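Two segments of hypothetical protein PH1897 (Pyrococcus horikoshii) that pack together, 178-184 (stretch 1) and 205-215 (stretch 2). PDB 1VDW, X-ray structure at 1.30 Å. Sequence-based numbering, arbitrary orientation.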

ATOM      1  N   GLU A 178       8.300  -3.829  -0.605  1.00  7.95           N
ATOM      2  CA  GLU A 178       8.098  -4.035  -2.024  1.00  7.81           C
ATOM      3  C   GLU A 178       9.083  -5.071  -2.554  1.00  8.11           C
ATOM      4  O   GLU A 178       8.720  -5.918  -3.365  1.00  8.35           O
ATOM      5  N   LEU A 179      10.316  -5.043  -2.062  1.00  7.57           N
ATOM      6  CA  LEU A 179      11.304  -6.034  -2.465  1.00  8.22           C
ATOM      7  C   LEU A 179      10.923  -7.413  -1.902  1.00  8.83           C
ATOM      8  O   LEU A 179      11.108  -8.430  -2.571  1.00  8.95           O
ATOM      9  N   ALA A 180      10.394  -7.450  -0.681  1.00  7.94           N
ATOM     10  CA  ALA A 180       9.966  -8.709  -0.079  1.00  8.42           C
ATOM     11  C   ALA A 180       8.797  -9.281  -0.887  1.00  8.08           C
ATOM     12  O   ALA A 180       8.688 -10.496  -1.067  1.00  8.33           O
ATOM     13  N   TYR A 181       7.915  -8.403  -1.359  1.00  7.69           N
ATOM     14  CA  TYR A 181       6.771  -8.839  -2.152  1.00  7.85           C
ATOM     15  C   TYR A 181       7.264  -9.442  -3.460  1.00  8.67           C
ATOM     16  O   TYR A 181       6.722 -10.442  -3.931  1.00  9.29           O
ATOM     17  N   LEU A 182       8.281  -8.825  -4.054  1.00  8.79           N
ATOM     18  CA  LEU A 182       8.866  -9.358  -5.278  1.00  9.27           C
ATOM     19  C   LEU A 182       9.428 -10.752  -4.979  1.00  9.26           C
ATOM     20  O   LEU A 182       9.230 -11.698  -5.747  1.00 10.36           O
ATOM     21  N   ALA A 183      10.102 -10.872  -3.839  1.00  8.90           N
ATOM     22  CA  ALA A 183      10.721 -12.126  -3.436  1.00  8.86           C
ATOM     23  C   ALA A 183       9.753 -13.290  -3.288  1.00 10.78           C
ATOM     24  O   ALA A 183      10.123 -14.438  -3.539  1.00 11.55           O
ATOM     25  N   ARG A 184       8.518 -13.019  -2.876  1.00 10.46           N
ATOM     26  CA  ARG A 184       7.571 -14.115  -2.703  1.00 10.82           C
ATOM     27  C   ARG A 184       6.553 -14.246  -3.828  1.00 11.87           C
ATOM     28  O   ARG A 184       5.644 -15.072  -3.756  1.00 13.20           O
ATOM     29  N   GLY A 205      16.294  -6.271   1.510  1.00  8.94           N
ATOM     30  CA  GLY A 205      15.409  -6.597   0.407  1.00  9.50           C
ATOM     31  C   GLY A 205      16.157  -7.182  -0.771  1.00  9.22           C
ATOM     32  O   GLY A 205      15.670  -8.097  -1.427  1.00  9.91           O
ATOM     33  N   VAL A 206      17.347  -6.654  -1.041  1.00  9.36           N
ATOM     34  CA  VAL A 206      18.144  -7.152  -2.154  1.00 10.84           C
ATOM     35  C   VAL A 206      18.632  -8.572  -1.868  1.00 10.28           C
ATOM     36  O   VAL A 206      18.569  -9.443  -2.736  1.00 10.75           O
ATOM     37  N   VAL A 207      19.111  -8.809  -0.651  1.00  9.80           N
ATOM     38  CA  VAL A 207      19.582 -10.143  -0.292  1.00 10.96           C
ATOM     39  C   VAL A 207      18.444 -11.156  -0.384  1.00 10.34           C
ATOM     40  O   VAL A 207      18.595 -12.233  -0.960  1.00 10.94           O
ATOM     41  N   ILE A 208      17.292 -10.802   0.172  1.00  9.21           N
ATOM     42  CA  ILE A 208      16.157 -11.703   0.157  1.00 10.20           C
ATOM     43  C   ILE A 208      15.603 -11.937  -1.245  1.00  9.47           C
ATOM     44  O   ILE A 208      15.335 -13.079  -1.626  1.00 10.47           O
ATOM     45  N   ALA A 209      15.440 -10.869  -2.019  1.00  9.53           N
ATOM     46  CA  ALA A 209      14.919 -11.011  -3.370  1.00  9.89           C
ATOM     47  C   ALA A 209      15.882 -11.809  -4.246  1.00 10.71           C
ATOM     48  O   ALA A 209      15.457 -12.675  -5.008  1.00 10.99           O
ATOM     49  N   ARG A 210      17.178 -11.534  -4.132  1.00 11.23           N
ATOM     50  CA  ARG A 210      18.152 -12.262  -4.935  1.00 12.71           C
ATOM     51  C   ARG A 210      18.137 -13.753  -4.648  1.00 12.43           C
ATOM     52  O   ARG A 210      18.113 -14.561  -5.572  1.00 12.46           O
ATOM     53  N   GLU A 211      18.149 -14.129  -3.374  1.00 12.16           N
ATOM     54  CA  GLU A 211      18.141 -15.547  -3.045  1.00 12.82           C
ATOM     55  C   GLU A 211      16.849 -16.205  -3.522  1.00 13.23           C
ATOM     56  O   GLU A 211      16.824 -17.404  -3.794  1.00 15.41           O
ATOM     57  N   ALA A 212      15.784 -15.414  -3.643  1.00 11.51           N
ATOM     58  CA  ALA A 212      14.495 -15.920  -4.106  1.00 11.65           C
ATOM     59  C   ALA A 212      14.442 -16.036  -5.629  1.00 10.98           C
ATOM     60  O   ALA A 212      13.443 -16.493  -6.187  1.00 12.00           O
ATOM     61  N   GLY A 213      15.508 -15.603  -6.296  1.00 11.53           N
ATOM     62  CA  GLY A 213      15.565 -15.697  -7.748  1.00 12.25           C
ATOM     63  C   GLY A 213      15.459 -14.399  -8.529  1.00 12.27           C
ATOM     64  O   GLY A 213      15.472 -14.412  -9.761  1.00 13.64           O
ATOM     65  N   ALA A 214      15.350 -13.271  -7.838  1.00 11.42           N
ATOM     66  CA  ALA A 214      15.238 -11.990  -8.526  1.00 11.49           C
ATOM     67  C   ALA A 214      16.577 -11.485  -9.041  1.00 12.55           C
ATOM     68  O   ALA A 214      17.634 -11.843  -8.525  1.00 13.03           O
ATOM     69  N   ILE A 215      16.509 -10.652 -10.071  1.00 12.70           N
ATOM     70  CA  ILE A 215      17.680 -10.027 -10.660  1.00 14.07           C
ATOM     71  C   ILE A 215      17.572  -8.579 -10.191  1.00 13.01           C
ATOM     72  O   ILE A 215      16.517  -7.958 -10.341  1.00 12.73           O
TER

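How can two helices come so near each other? The helical parts of the stretches run in almost the same direction, at 10° to one another, with their axes 8.3 Å apart at closest approach. Small residues make that spacing possible. The CA atoms of Ala183 and Ala209 are 4.3 Å apart, and those of Leu179 and Gly205 are 5.0 Å apart, so backbone lies close to backbone at two levels one helical turn apart.

What fills the hollow at Gly205? Leu179 does. Its CA-to-CB bond points toward the second stretch, and its CB lies 3.8 Å from Gly205 CA. With chi1 m and chi2 t, the side chain reaches on along the glycine, bringing Leu179 CD1 to 4.1 Å from Val206 N. The bareness of Gly205 is essential to this fit: a CB built there would come to 2.5 Å from Leu179 CD1, a clash. Val206 itself turns its CA-to-CB bond away, leaving its backbone beside the leucine.

Where does Ala183 fit? Its methyl is a small bump, pointing toward the second stretch and meeting three residues there. Ala183 CB lies 3.8 Å from Ala209 CA, close against the backbone, while Ile208 CG2 approaches Ala183 CB to 3.9 Å and Ala212 CB also lies 3.9 Å from Ala183 CB. Ile208 (chi1 m, chi2 t) and Ala212 both point toward the first stretch, so the methyl sits in a pocket lined by these side chains and the Ala209 backbone. Ala209, whose own CB points sideways, places that CB 4.0 Å from Leu179 O. Ala212 presses closer still on the first helix, with its CB 3.3 Å from Ala183 O.

How does the contact continue past the second helix? Leu182 points toward the second stretch with chi1 t and chi2 p, and its CD2 spans two small residues, 4.4 Å from Ala209 CB and 3.9 Å from Ala214 CB. After the turn at Gly213, which has positive phi in a Schellman motif, Ala214 points toward the first stretch and meets Leu182; Gly213 N hydrogen-bonds to Arg210 O at 2.9 Å, and Ala214 N hydrogen-bonds to Ala209 O at 2.9 Å.

Do polar groups hold the stretches together? No hydrogen bond crosses between them; the 336 Å² buried in total, both sides summed, comes from close packing, with apolar side chains against one another and against backbone. Glu178, Tyr181, Arg184, Arg210 and Glu211 make no contact across it, and each has at least one side-chain polar atom hydrogen-bonded outside the two stretches.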

ATOM      1  CB  GLU A 178       8.145  -2.682  -2.738  1.00  9.24           C
ATOM      2  CG  GLU A 178       6.830  -1.937  -2.467  1.00  9.93           C
ATOM      3  CD  GLU A 178       6.897  -0.437  -2.642  1.00  9.72           C
ATOM      4  OE1 GLU A 178       7.689   0.212  -1.930  1.00 10.53           O
ATOM      5  OE2 GLU A 178       6.140   0.098  -3.484  1.00  9.23           O
ATOM      6  CB  LEU A 179      12.695  -5.614  -1.988  1.00  9.01           C
ATOM      7  CG  LEU A 179      13.293  -4.464  -2.807  1.00  9.76           C
ATOM      8  CD1 LEU A 179      14.500  -3.890  -2.088  1.00 10.33           C
ATOM      9  CD2 LEU A 179      13.681  -4.970  -4.198  1.00 11.70           C
ATOM     10  CB  ALA A 180       9.545  -8.486   1.372  1.00  9.66           C
ATOM     11  CB  TYR A 181       5.825  -7.671  -2.434  1.00  8.78           C
ATOM     12  CG  TYR A 181       5.033  -7.182  -1.234  1.00  8.80           C
ATOM     13  CD1 TYR A 181       5.097  -7.827   0.004  1.00  9.81           C
ATOM     14  CD2 TYR A 181       4.221  -6.056  -1.345  1.00  9.06           C
ATOM     15  CE1 TYR A 181       4.372  -7.352   1.106  1.00  9.27           C
ATOM     16  CE2 TYR A 181       3.499  -5.577  -0.259  1.00 10.50           C
ATOM     17  CZ  TYR A 181       3.579  -6.228   0.959  1.00  9.85           C
ATOM     18  OH  TYR A 181       2.866  -5.721   2.021  1.00 11.39           O
ATOM     19  CB  LEU A 182       9.995  -8.444  -5.754  1.00  9.00           C
ATOM     20  CG  LEU A 182      10.913  -8.980  -6.856  1.00 10.19           C
ATOM     21  CD1 LEU A 182      10.129  -9.187  -8.142  1.00 12.77           C
ATOM     22  CD2 LEU A 182      12.056  -8.000  -7.066  1.00 10.90           C
ATOM     23  CB  ALA A 183      11.491 -11.926  -2.139  1.00  9.49           C
ATOM     24  CB  ARG A 184       6.858 -14.017  -1.348  1.00 11.66           C
ATOM     25  CG  ARG A 184       5.931 -12.832  -1.182  1.00 10.80           C
ATOM     26  CD  ARG A 184       5.192 -12.914   0.154  1.00 12.27           C
ATOM     27  NE  ARG A 184       4.355 -11.739   0.385  1.00 12.68           N
ATOM     28  CZ  ARG A 184       3.183 -11.524  -0.203  1.00 11.84           C
ATOM     29  NH1 ARG A 184       2.688 -12.409  -1.054  1.00 12.23           N
ATOM     30  NH2 ARG A 184       2.524 -10.400   0.030  1.00 12.66           N
ATOM     31  CB  VAL A 206      19.349  -6.226  -2.429  1.00 11.15           C
ATOM     32  CG1 VAL A 206      20.313  -6.889  -3.406  1.00 13.47           C
ATOM     33  CG2 VAL A 206      18.859  -4.908  -3.008  1.00 13.61           C
ATOM     34  CB  VAL A 207      20.154 -10.175   1.146  1.00 10.56           C
ATOM     35  CG1 VAL A 207      20.423 -11.615   1.576  1.00 12.92           C
ATOM     36  CG2 VAL A 207      21.444  -9.373   1.213  1.00 12.82           C
ATOM     37  CB  ILE A 208      15.063 -11.180   1.113  1.00  9.26           C
ATOM     38  CG1 ILE A 208      15.588 -11.254   2.551  1.00 10.12           C
ATOM     39  CG2 ILE A 208      13.778 -11.983   0.958  1.00 10.95           C
ATOM     40  CD1 ILE A 208      14.752 -10.502   3.559  1.00  9.71           C
ATOM     41  CB  ALA A 209      14.661  -9.637  -3.978  1.00 10.49           C
ATOM     42  CB  ARG A 210      19.557 -11.716  -4.708  1.00 13.40           C
ATOM     43  CG  ARG A 210      19.857 -10.514  -5.552  1.00 16.20           C
ATOM     44  CD  ARG A 210      21.219  -9.940  -5.256  1.00 18.69           C
ATOM     45  NE  ARG A 210      21.572  -8.961  -6.277  1.00 19.50           N
ATOM     46  CZ  ARG A 210      22.516  -8.039  -6.142  1.00 20.23           C
ATOM     47  NH1 ARG A 210      23.216  -7.958  -5.017  1.00 19.24           N
ATOM     48  NH2 ARG A 210      22.750  -7.190  -7.131  1.00 20.85           N
ATOM     49  CB  GLU A 211      18.338 -15.748  -1.541  1.00 13.08           C
ATOM     50  CG  GLU A 211      18.424 -17.205  -1.087  1.00 17.00           C
ATOM     51  CD  GLU A 211      19.461 -18.031  -1.840  1.00 19.23           C
ATOM     52  OE1 GLU A 211      20.574 -17.526  -2.101  1.00 19.54           O
ATOM     53  OE2 GLU A 211      19.162 -19.202  -2.156  1.00 21.70           O
ATOM     54  CB  ALA A 212      13.369 -15.018  -3.609  1.00 11.71           C
ATOM     55  CB  ALA A 214      14.626 -10.942  -7.596  1.00 11.15           C
ATOM     56  CB  ILE A 215      17.623 -10.083 -12.198  1.00 15.17           C
ATOM     57  CG1 ILE A 215      17.551 -11.543 -12.655  1.00 17.44           C
ATOM     58  CG2 ILE A 215      18.852  -9.402 -12.794  1.00 15.43           C
ATOM     59  CD1 ILE A 215      17.219 -11.708 -14.118  1.00 21.37           C
TER